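Local structure of conserved hypothetical exported protein (Bacteroides fragilis, 4JJA) at residues Ser290-Ser293 with Asp294-Trp298. The protein is of unknown function in the cell but probably acts as an exo-beta-N-acetylmuramidase that trims peptidoglycan fragments. Residues are numbered along the deposited sequence; the frame is centred on the assembly and turned at random.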
ATOM      1  N   SER A 290      11.884 -16.278   5.919  1.00 12.49           N
ATOM      2  CA  SER A 290      10.508 -16.775   5.783  1.00 13.59           C
ATOM      3  C   SER A 290      10.027 -17.559   6.978  1.00 15.29           C
ATOM      4  O   SER A 290       8.829 -17.811   7.049  1.00 16.49           O
ATOM      5  CB  SER A 290      10.379 -17.600   4.511  1.00 14.35           C
ATOM      6  OG  SER A 290      11.083 -18.806   4.597  1.00 14.73           O
ATOM      7  N   ASN A 291      10.948 -17.961   7.861  1.00 15.84           N
ATOM      8  CA  ASN A 291      10.585 -18.717   9.063  1.00 17.43           C
ATOM      9  C   ASN A 291      10.552 -17.870  10.339  1.00 16.65           C
ATOM     10  O   ASN A 291      10.341 -18.373  11.441  1.00 17.96           O
ATOM     11  CB  ASN A 291      11.510 -19.947   9.238  1.00 19.25           C
ATOM     12  CG  ASN A 291      11.465 -20.888   8.038  1.00 24.36           C
ATOM     13  OD1 ASN A 291      12.510 -21.215   7.455  1.00 32.66           O
ATOM     14  ND2 ASN A 291      10.263 -21.245   7.603  1.00 27.47           N
ATOM     15  N   LEU A 292      10.755 -16.563  10.237  1.00 14.82           N
ATOM     16  CA  LEU A 292      10.508 -15.665  11.363  1.00 15.07           C
ATOM     17  C   LEU A 292       9.025 -15.800  11.727  1.00 16.65           C
ATOM     18  O   LEU A 292       8.160 -15.927  10.845  1.00 18.23           O
ATOM     19  CB  LEU A 292      10.790 -14.214  11.010  1.00 15.99           C
ATOM     20  CG  LEU A 292      12.238 -13.820  10.830  1.00 16.54           C
ATOM     21  CD1 LEU A 292      12.301 -12.345  10.379  1.00 18.56           C
ATOM     22  CD2 LEU A 292      13.091 -14.011  12.082  1.00 22.40           C
ATOM     23  N   SER A 293       8.739 -15.807  13.020  1.00 17.59           N
ATOM     24  CA  SER A 293       7.359 -15.729  13.423  1.00 17.23           C
ATOM     25  C   SER A 293       6.760 -14.375  13.116  1.00 15.77           C
ATOM     26  O   SER A 293       7.455 -13.361  13.074  1.00 16.92           O
ATOM     27  CB  SER A 293       7.205 -15.981  14.927  1.00 18.23           C
ATOM     28  OG  SER A 293       7.804 -14.965  15.728  1.00 20.43           O
ATOM     29  N   ASP A 294       5.459 -14.392  12.858  1.00 16.82           N
ATOM     30  CA  ASP A 294       4.732 -13.113  12.737  1.00 17.27           C
ATOM     31  C   ASP A 294       5.035 -12.221  13.952  1.00 16.86           C
ATOM     32  O   ASP A 294       5.335 -11.015  13.800  1.00 17.08           O
ATOM     33  CB  ASP A 294       3.221 -13.348  12.617  1.00 18.25           C
ATOM     34  CG  ASP A 294       2.762 -13.951  11.278  1.00 18.84           C
ATOM     35  OD1 ASP A 294       3.536 -14.147  10.324  1.00 21.01           O
ATOM     36  OD2 ASP A 294       1.524 -14.287  11.179  1.00 20.32           O
ATOM     37  N   GLU A 295       4.977 -12.758  15.186  0.50 17.89           N
ATOM     38  CA  GLU A 295       5.253 -11.967  16.418  0.50 18.01           C
ATOM     39  C   GLU A 295       6.590 -11.270  16.468  0.50 17.54           C
ATOM     40  O   GLU A 295       6.695 -10.117  16.863  0.50 17.60           O
ATOM     41  CB  GLU A 295       5.150 -12.814  17.718  0.50 18.96           C
ATOM     42  CG  GLU A 295       3.717 -13.119  18.142  0.50 20.13           C
ATOM     43  CD  GLU A 295       3.249 -14.437  17.554  0.50 24.80           C
ATOM     44  OE1 GLU A 295       3.964 -14.989  16.675  0.50 28.01           O
ATOM     45  OE2 GLU A 295       2.186 -14.924  17.958  0.50 27.00           O
ATOM     46  N   GLU A 296       7.640 -11.970  16.067  1.00 17.65           N
ATOM     47  CA  GLU A 296       8.953 -11.321  16.111  1.00 18.62           C
ATOM     48  C   GLU A 296       9.100 -10.229  15.023  1.00 15.98           C
ATOM     49  O   GLU A 296       9.753  -9.221  15.291  1.00 16.85           O
ATOM     50  CB  GLU A 296      10.112 -12.264  16.079  1.00 20.70           C
ATOM     51  CG  GLU A 296      10.380 -12.980  14.852  1.00 24.12           C
ATOM     52  CD  GLU A 296      11.476 -14.046  15.103  1.00 30.65           C
ATOM     53  OE1 GLU A 296      12.580 -13.612  15.555  1.00 36.06           O
ATOM     54  OE2 GLU A 296      11.201 -15.279  14.878  1.00 33.45           O
ATOM     55  N   ILE A 297       8.390 -10.381  13.904  1.00 14.52           N
ATOM     56  CA  ILE A 297       8.369  -9.304  12.860  1.00 13.16           C
ATOM     57  C   ILE A 297       7.651  -8.094  13.502  1.00 12.72           C
ATOM     58  O   ILE A 297       8.122  -6.950  13.398  1.00 12.63           O
ATOM     59  CB  ILE A 297       7.747  -9.809  11.577  1.00 12.90           C
ATOM     60  CG1 ILE A 297       8.572 -10.978  10.971  1.00 13.49           C
ATOM     61  CG2 ILE A 297       7.560  -8.650  10.601  1.00 11.64           C
ATOM     62  CD1 ILE A 297       7.903 -11.799   9.888  1.00 15.78           C
ATOM     63  N   TRP A 298       6.497  -8.326  14.148  1.00 12.38           N
ATOM     64  CA  TRP A 298       5.718  -7.216  14.753  1.00 12.64           C
ATOM     65  C   TRP A 298       6.516  -6.491  15.807  1.00 13.86           C
ATOM     66  O   TRP A 298       6.457  -5.277  15.929  1.00 14.53           O
ATOM     67  CB  TRP A 298       4.384  -7.723  15.351  1.00 13.69           C
ATOM     68  CG  TRP A 298       3.515  -8.445  14.389  1.00 12.45           C
ATOM     69  CD1 TRP A 298       3.507  -8.350  13.030  1.00 12.28           C
ATOM     70  CD2 TRP A 298       2.535  -9.420  14.732  1.00 13.36           C
ATOM     71  NE1 TRP A 298       2.593  -9.215  12.515  1.00 12.30           N
ATOM     72  CE2 TRP A 298       1.951  -9.863  13.538  1.00 12.58           C
ATOM     73  CE3 TRP A 298       2.033  -9.895  15.957  1.00 15.73           C
ATOM     74  CZ2 TRP A 298       0.933 -10.806  13.501  1.00 13.27           C
ATOM     75  CZ3 TRP A 298       1.043 -10.866  15.911  1.00 15.53           C
ATOM     76  CH2 TRP A 298       0.495 -11.309  14.698  1.00 14.46           C
TER
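Ser293 and Glu296 trade hydrogen bonds at the start of helix 294-300, a worked example of the capping box, in which two residues three positions apart each use a side chain to satisfy the other's backbone N-H. Ser293 is the N-cap. Its OG, set between its own backbone N and carbonyl carbon (chi1 66°), accepts from Glu296 N at 3.0 Å. The return bond runs from Ser293 N to Glu296 OE2, 3.1 Å long and fairly straight at 159°; the donor meets OE2 on its anti side, slightly out of the carboxylate plane. To bring the carboxylate back to Ser293 N, the side chain of Glu296 starts with CG between its backbone N and carbonyl carbon (chi1 70°) and then runs extended beyond CG, which carries its chain back alongside Ser293, with CG 3.4 Å from Ser293 OG. The carboxylate lies near the N-terminal end of the helix, where the helix dipole would be expected to favour its negative charge. Ordinary helical bonding begins at once, Ile297 N donating to Ser293 O at 3.2 Å.

Leu292 flanks the box. It points toward the helix and crosses both Glu296 and Ile297 at roughly a right angle: its CD2 methyl makes a van der Waals contact with the carboxylate carbon, 3.4 Å from Glu296 CD, while its CB lies 3.9 Å from Ile297 CG1, an apolar contact. The leucine thus bridges the charged arm of the box and the buried isoleucine.

Asp294 turns away from the loop to form salt bridges with Lys225 and Arg212, and Lys225 also donates to Leu292 O. Through Lys225, and through Ile297 packing on Tyr228 and Leu229, the loop after strand 284-288 and the first turn of helix 294-300 are held against helix 224-233.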